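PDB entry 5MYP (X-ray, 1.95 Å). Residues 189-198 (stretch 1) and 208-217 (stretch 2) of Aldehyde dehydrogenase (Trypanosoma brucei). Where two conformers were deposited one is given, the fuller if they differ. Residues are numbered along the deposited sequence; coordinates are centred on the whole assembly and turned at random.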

ATOM      1  N   VAL A 189      -0.703  -8.834 -20.797  1.00 12.73           N
ATOM      2  CA  VAL A 189      -0.555  -7.441 -20.330  1.00 12.77           C
ATOM      3  C   VAL A 189       0.112  -7.392 -18.946  1.00 12.73           C
ATOM      4  O   VAL A 189       0.882  -6.483 -18.671  1.00 12.78           O
ATOM      5  CB  VAL A 189      -1.883  -6.638 -20.376  1.00 12.70           C
ATOM      6  CG1 VAL A 189      -2.850  -7.056 -19.283  1.00 12.83           C
ATOM      7  CG2 VAL A 189      -1.613  -5.141 -20.287  1.00 12.81           C
ATOM      8  N   LEU A 190      -0.148  -8.397 -18.107  1.00 12.64           N
ATOM      9  CA  LEU A 190       0.508  -8.519 -16.793  1.00 12.73           C
ATOM     10  C   LEU A 190       2.031  -8.778 -16.819  1.00 12.79           C
ATOM     11  O   LEU A 190       2.702  -8.568 -15.800  1.00 12.59           O
ATOM     12  CB  LEU A 190      -0.205  -9.565 -15.926  1.00 12.77           C
ATOM     13  CG  LEU A 190      -1.547  -9.114 -15.328  1.00 12.76           C
ATOM     14  CD1 LEU A 190      -2.302 -10.288 -14.730  1.00 12.81           C
ATOM     15  CD2 LEU A 190      -1.382  -8.014 -14.288  1.00 12.85           C
ATOM     16  N   LYS A 191       2.565  -9.233 -17.954  0.50 12.77           N
ATOM     17  CA  LYS A 191       4.013  -9.321 -18.149  0.50 12.82           C
ATOM     18  C   LYS A 191       4.670  -7.957 -18.365  0.50 12.81           C
ATOM     19  O   LYS A 191       5.864  -7.800 -18.109  0.50 12.80           O
ATOM     20  CB  LYS A 191       4.343 -10.237 -19.328  0.50 12.95           C
ATOM     21  CG  LYS A 191       3.937 -11.681 -19.103  0.50 13.07           C
ATOM     22  CD  LYS A 191       4.836 -12.645 -19.864  0.50 13.16           C
ATOM     23  CE  LYS A 191       4.867 -12.330 -21.350  0.50 13.25           C
ATOM     24  NZ  LYS A 191       5.865 -11.279 -21.686  0.50 13.40           N
ATOM     25  N   GLU A 192       3.899  -6.980 -18.847  1.00 12.88           N
ATOM     26  CA  GLU A 192       4.412  -5.620 -19.084  1.00 12.72           C
ATOM     27  C   GLU A 192       4.571  -4.871 -17.758  1.00 12.31           C
ATOM     28  O   GLU A 192       3.868  -5.163 -16.780  1.00 12.01           O
ATOM     29  CB  GLU A 192       3.484  -4.842 -20.016  1.00 13.23           C
ATOM     30  CG  GLU A 192       3.272  -5.473 -21.393  1.00 13.50           C
ATOM     31  CD  GLU A 192       4.555  -5.635 -22.181  1.00 13.97           C
ATOM     32  OE1 GLU A 192       5.410  -4.727 -22.143  1.00 14.54           O
ATOM     33  OE2 GLU A 192       4.708  -6.683 -22.838  1.00 14.57           O
ATOM     34  N   ARG A 193       5.492  -3.909 -17.740  0.50 12.11           N
ATOM     35  CA  ARG A 193       5.828  -3.177 -16.522  0.50 11.94           C
ATOM     36  C   ARG A 193       4.910  -1.973 -16.308  0.50 11.61           C
ATOM     37  O   ARG A 193       4.862  -1.063 -17.142  0.50 11.44           O
ATOM     38  CB  ARG A 193       7.281  -2.711 -16.557  0.50 12.17           C
ATOM     39  CG  ARG A 193       7.695  -2.005 -15.279  0.50 12.36           C
ATOM     40  CD  ARG A 193       9.190  -1.761 -15.195  0.50 12.48           C
ATOM     41  NE  ARG A 193       9.524  -1.054 -13.965  0.50 12.67           N
ATOM     42  CZ  ARG A 193      10.753  -0.694 -13.609  0.50 12.72           C
ATOM     43  NH1 ARG A 193      11.788  -0.982 -14.388  0.50 12.82           N
ATOM     44  NH2 ARG A 193      10.941  -0.049 -12.467  0.50 12.63           N
ATOM     45  N   PHE A 194       4.192  -1.985 -15.187  1.00 11.25           N
ATOM     46  CA  PHE A 194       3.383  -0.849 -14.746  1.00 10.89           C
ATOM     47  C   PHE A 194       3.915  -0.338 -13.415  1.00 10.60           C
ATOM     48  O   PHE A 194       4.659  -1.034 -12.717  1.00 10.57           O
ATOM     49  CB  PHE A 194       1.925  -1.264 -14.601  1.00 10.69           C
ATOM     50  CG  PHE A 194       1.282  -1.636 -15.898  1.00 10.66           C
ATOM     51  CD1 PHE A 194       0.778  -0.654 -16.742  1.00 10.61           C
ATOM     52  CD2 PHE A 194       1.199  -2.969 -16.295  1.00 10.67           C
ATOM     53  CE1 PHE A 194       0.189  -0.992 -17.954  1.00 10.69           C
ATOM     54  CE2 PHE A 194       0.608  -3.312 -17.502  1.00 10.56           C
ATOM     55  CZ  PHE A 194       0.103  -2.325 -18.333  1.00 10.57           C
ATOM     56  N   ASP A 195       3.521   0.882 -13.072  1.00 10.13           N
ATOM     57  CA  ASP A 195       3.912   1.507 -11.810  1.00 10.11           C
ATOM     58  C   ASP A 195       2.859   1.353 -10.717  1.00  9.88           C
ATOM     59  O   ASP A 195       3.138   1.613  -9.550  1.00  9.75           O
ATOM     60  CB  ASP A 195       4.267   2.966 -12.056  1.00 10.18           C
ATOM     61  CG  ASP A 195       5.387   3.099 -13.062  1.00 10.42           C
ATOM     62  OD1 ASP A 195       6.556   2.895 -12.669  1.00 10.42           O
ATOM     63  OD2 ASP A 195       5.090   3.351 -14.255  1.00 10.28           O
ATOM     64  N   HIS A 196       1.661   0.926 -11.111  1.00  9.83           N
ATOM     65  CA  HIS A 196       0.605   0.524 -10.194  1.00  9.79           C
ATOM     66  C   HIS A 196      -0.403  -0.334 -10.961  1.00  9.70           C
ATOM     67  O   HIS A 196      -0.638  -0.107 -12.154  1.00  9.55           O
ATOM     68  CB  HIS A 196      -0.118   1.749  -9.616  1.00  9.95           C
ATOM     69  CG  HIS A 196      -0.862   1.467  -8.351  1.00 10.19           C
ATOM     70  ND1 HIS A 196      -0.355   1.783  -7.112  1.00 10.30           N
ATOM     71  CD2 HIS A 196      -2.064   0.877  -8.127  1.00 10.42           C
ATOM     72  CE1 HIS A 196      -1.217   1.416  -6.178  1.00 10.46           C
ATOM     73  NE2 HIS A 196      -2.258   0.856  -6.767  1.00 10.50           N
ATOM     74  N   ILE A 197      -0.999  -1.308 -10.278  1.00  9.66           N
ATOM     75  CA  ILE A 197      -2.075  -2.119 -10.845  1.00  9.80           C
ATOM     76  C   ILE A 197      -3.276  -2.066  -9.902  1.00  9.93           C
ATOM     77  O   ILE A 197      -3.140  -2.343  -8.707  1.00  9.80           O
ATOM     78  CB  ILE A 197      -1.646  -3.591 -11.054  1.00  9.84           C
ATOM     79  CG1 ILE A 197      -0.466  -3.681 -12.032  1.00  9.90           C
ATOM     80  CG2 ILE A 197      -2.820  -4.433 -11.558  1.00  9.95           C
ATOM     81  CD1 ILE A 197       0.296  -4.988 -11.985  1.00  9.98           C
ATOM     82  N   LEU A 198      -4.442  -1.692 -10.430  1.00  9.98           N
ATOM     83  CA  LEU A 198      -5.699  -1.841  -9.692  1.00 10.14           C
ATOM     84  C   LEU A 198      -6.498  -2.983 -10.311  1.00 10.30           C
ATOM     85  O   LEU A 198      -6.776  -2.971 -11.512  1.00 10.37           O
ATOM     86  CB  LEU A 198      -6.515  -0.544  -9.672  1.00 10.13           C
ATOM     87  CG  LEU A 198      -7.726  -0.575  -8.710  1.00 10.05           C
ATOM     88  CD1 LEU A 198      -7.957   0.770  -8.016  1.00 10.11           C
ATOM     89  CD2 LEU A 198      -9.008  -1.062  -9.385  1.00 10.02           C
ATOM     90  N   ILE A 208      -2.947 -14.276  -8.595  1.00 12.84           N
ATOM     91  CA  ILE A 208      -2.243 -14.329  -9.890  1.00 12.71           C
ATOM     92  C   ILE A 208      -1.766 -12.932 -10.319  1.00 12.35           C
ATOM     93  O   ILE A 208      -0.644 -12.774 -10.809  1.00 12.27           O
ATOM     94  CB  ILE A 208      -3.137 -14.956 -10.994  1.00 13.00           C
ATOM     95  CG1 ILE A 208      -3.470 -16.419 -10.648  1.00 13.12           C
ATOM     96  CG2 ILE A 208      -2.469 -14.886 -12.367  1.00 13.07           C
ATOM     97  CD1 ILE A 208      -4.682 -16.968 -11.370  1.00 13.29           C
ATOM     98  N   VAL A 209      -2.622 -11.929 -10.128  1.00 11.94           N
ATOM     99  CA  VAL A 209      -2.269 -10.535 -10.423  1.00 11.76           C
ATOM    100  C   VAL A 209      -1.091 -10.081  -9.556  1.00 11.62           C
ATOM    101  O   VAL A 209      -0.126  -9.505 -10.062  1.00 11.39           O
ATOM    102  CB  VAL A 209      -3.474  -9.581 -10.232  1.00 11.77           C
ATOM    103  CG1 VAL A 209      -3.044  -8.115 -10.307  1.00 11.70           C
ATOM    104  CG2 VAL A 209      -4.551  -9.859 -11.275  1.00 11.82           C
ATOM    105  N   MET A 210      -1.170 -10.347  -8.254  1.00 11.65           N
ATOM    106  CA  MET A 210      -0.110  -9.942  -7.329  1.00 11.80           C
ATOM    107  C   MET A 210       1.213 -10.666  -7.612  1.00 11.36           C
ATOM    108  O   MET A 210       2.273 -10.069  -7.467  1.00 10.85           O
ATOM    109  CB  MET A 210      -0.540 -10.142  -5.872  1.00 12.46           C
ATOM    110  CG  MET A 210       0.368  -9.448  -4.872  1.00 12.95           C
ATOM    111  SD  MET A 210      -0.333  -9.336  -3.214  1.00 13.89           S
ATOM    112  CE  MET A 210       1.076  -8.657  -2.340  1.00 13.71           C
ATOM    113  N   ALA A 211       1.145 -11.932  -8.034  1.00 11.10           N
ATOM    114  CA  ALA A 211       2.339 -12.678  -8.462  1.00 11.10           C
ATOM    115  C   ALA A 211       3.011 -12.025  -9.676  1.00 11.06           C
ATOM    116  O   ALA A 211       4.236 -11.916  -9.733  1.00 11.10           O
ATOM    117  CB  ALA A 211       1.984 -14.127  -8.768  1.00 11.12           C
ATOM    118  N   ALA A 212       2.201 -11.578 -10.632  1.00 11.03           N
ATOM    119  CA  ALA A 212       2.707 -10.859 -11.799  1.00 10.95           C
ATOM    120  C   ALA A 212       3.319  -9.514 -11.395  1.00 10.90           C
ATOM    121  O   ALA A 212       4.389  -9.150 -11.873  1.00 10.81           O
ATOM    122  CB  ALA A 212       1.606 -10.649 -12.823  1.00 10.87           C
ATOM    123  N   ALA A 213       2.638  -8.798 -10.503  1.00 10.99           N
ATOM    124  CA  ALA A 213       3.129  -7.517  -9.990  1.00 11.01           C
ATOM    125  C   ALA A 213       4.464  -7.671  -9.253  1.00 11.34           C
ATOM    126  O   ALA A 213       5.337  -6.798  -9.348  1.00 10.87           O
ATOM    127  CB  ALA A 213       2.089  -6.872  -9.085  1.00 11.00           C
ATOM    128  N   ALA A 214       4.617  -8.793  -8.540  1.00 11.67           N
ATOM    129  CA  ALA A 214       5.861  -9.110  -7.833  1.00 12.11           C
ATOM    130  C   ALA A 214       7.095  -9.115  -8.735  1.00 12.51           C
ATOM    131  O   ALA A 214       8.172  -8.704  -8.302  1.00 12.55           O
ATOM    132  CB  ALA A 214       5.742 -10.447  -7.103  1.00 12.06           C
ATOM    133  N   LYS A 215       6.928  -9.558  -9.980  0.70 12.92           N
ATOM    134  CA  LYS A 215       8.030  -9.625 -10.944  0.70 13.28           C
ATOM    135  C   LYS A 215       8.609  -8.255 -11.336  0.70 13.22           C
ATOM    136  O   LYS A 215       9.766  -8.182 -11.752  0.70 13.42           O
ATOM    137  CB  LYS A 215       7.601 -10.399 -12.193  0.70 13.66           C
ATOM    138  CG  LYS A 215       7.196 -11.835 -11.893  0.70 14.03           C
ATOM    139  CD  LYS A 215       7.181 -12.697 -13.139  0.70 14.31           C
ATOM    140  CE  LYS A 215       6.971 -14.158 -12.784  0.70 14.63           C
ATOM    141  NZ  LYS A 215       7.114 -15.061 -13.964  0.70 14.91           N
ATOM    142  N   HIS A 216       7.813  -7.190 -11.209  1.00 12.79           N
ATOM    143  CA  HIS A 216       8.281  -5.801 -11.447  1.00 12.76           C
ATOM    144  C   HIS A 216       8.282  -4.914 -10.183  1.00 12.35           C
ATOM    145  O   HIS A 216       8.503  -3.703 -10.279  1.00 12.06           O
ATOM    146  CB  HIS A 216       7.414  -5.135 -12.526  1.00 13.00           C
ATOM    147  CG  HIS A 216       7.462  -5.823 -13.856  1.00 13.36           C
ATOM    148  ND1 HIS A 216       8.613  -5.905 -14.610  1.00 13.70           N
ATOM    149  CD2 HIS A 216       6.495  -6.437 -14.578  1.00 13.65           C
ATOM    150  CE1 HIS A 216       8.357  -6.551 -15.734  1.00 13.81           C
ATOM    151  NE2 HIS A 216       7.078  -6.885 -15.740  1.00 13.81           N
ATOM    152  N   LEU A 217       8.064  -5.515  -9.009  1.00 11.97           N
ATOM    153  CA  LEU A 217       7.854  -4.780  -7.748  1.00 11.67           C
ATOM    154  C   LEU A 217       6.829  -3.647  -7.908  1.00 11.36           C
ATOM    155  O   LEU A 217       7.083  -2.492  -7.547  1.00 11.32           O
ATOM    156  CB  LEU A 217       9.183  -4.256  -7.200  1.00 11.70           C
ATOM    157  CG  LEU A 217      10.254  -5.324  -6.937  1.00 11.75           C
ATOM    158  CD1 LEU A 217      11.548  -4.669  -6.488  1.00 11.75           C
ATOM    159  CD2 LEU A 217       9.766  -6.336  -5.915  1.00 11.83           C
TER
HETATM  160  O   HOH W   1       4.809  -9.736 -14.494  1.00 12.15           O

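Stretch 2 enters as a helix, and its first residue, Ile208, stays at the margin: its side chain leads away from stretch 1 and makes no contact. The packing begins at Val209, which is buried and packs against both Ile197 and Leu190. CG1 of Val209 lies 3.9 Å from CG2 of Ile197, on the strand of stretch 1, and CG2 of Val209 lies 4.1 Å from CD1 of Leu190. A branched, compact side chain suits this place, because its methyls diverge from CB and can reach two apolar neighbours at once without a long, flexible arm.

Met210 points away and Ala211 is out of reach, as expected of a helix that offers only part of its circumference to a neighbour. Ala212, one turn on from Val209, comes round toward stretch 1. Its CB sits 3.8 Å from CB of Leu190, and the CA atoms of these two residues are only 5.9 Å apart. At so short a backbone separation, a single methyl group is enough to fill the space between the chains. The carbonyls of the same pair are joined through water 1, which donates a hydrogen bond to O of Leu190 and another to O of Ala212, each 2.7 Å long. Both partners are carbonyls, which can only accept, so a water with two hydrogens to give can bridge them where neither could bond to the other.

Ala213, whose CA-to-CB bond points sideways, extends the apolar patch: its CB is 3.9 Å from CD1 of Ile197. Ile197 thus meets both Val209 and Ala213, its CB directed toward stretch 2 and its CG1 arm, with chi2 near t, carrying CD1 to the alanine. Ala214 is out of reach, but it opens the type I turn that ends at Leu217. Lys215 lies within this turn; its CB points toward stretch 1, yet its side chain makes no contact there and remains exposed.

His216, also in the turn, makes the polar contact that closes the interface and has the largest covered area of any residue here. NE2 of His216 donates a hydrogen bond to O of Lys191, 2.8 Å away with an N-H...acceptor angle of 162°, so the bond is short and nearly straight. The acceptor lies at the ring edge, near its plane, leaving the faces free for packing. Arg193 covers one face: its CB stands 4.0 Å from the centroid of the His216 ring, 9° off the normal, in a CH-pi contact. A histidine suits this position because its flat ring can donate in its plane while receiving an aliphatic group on its face.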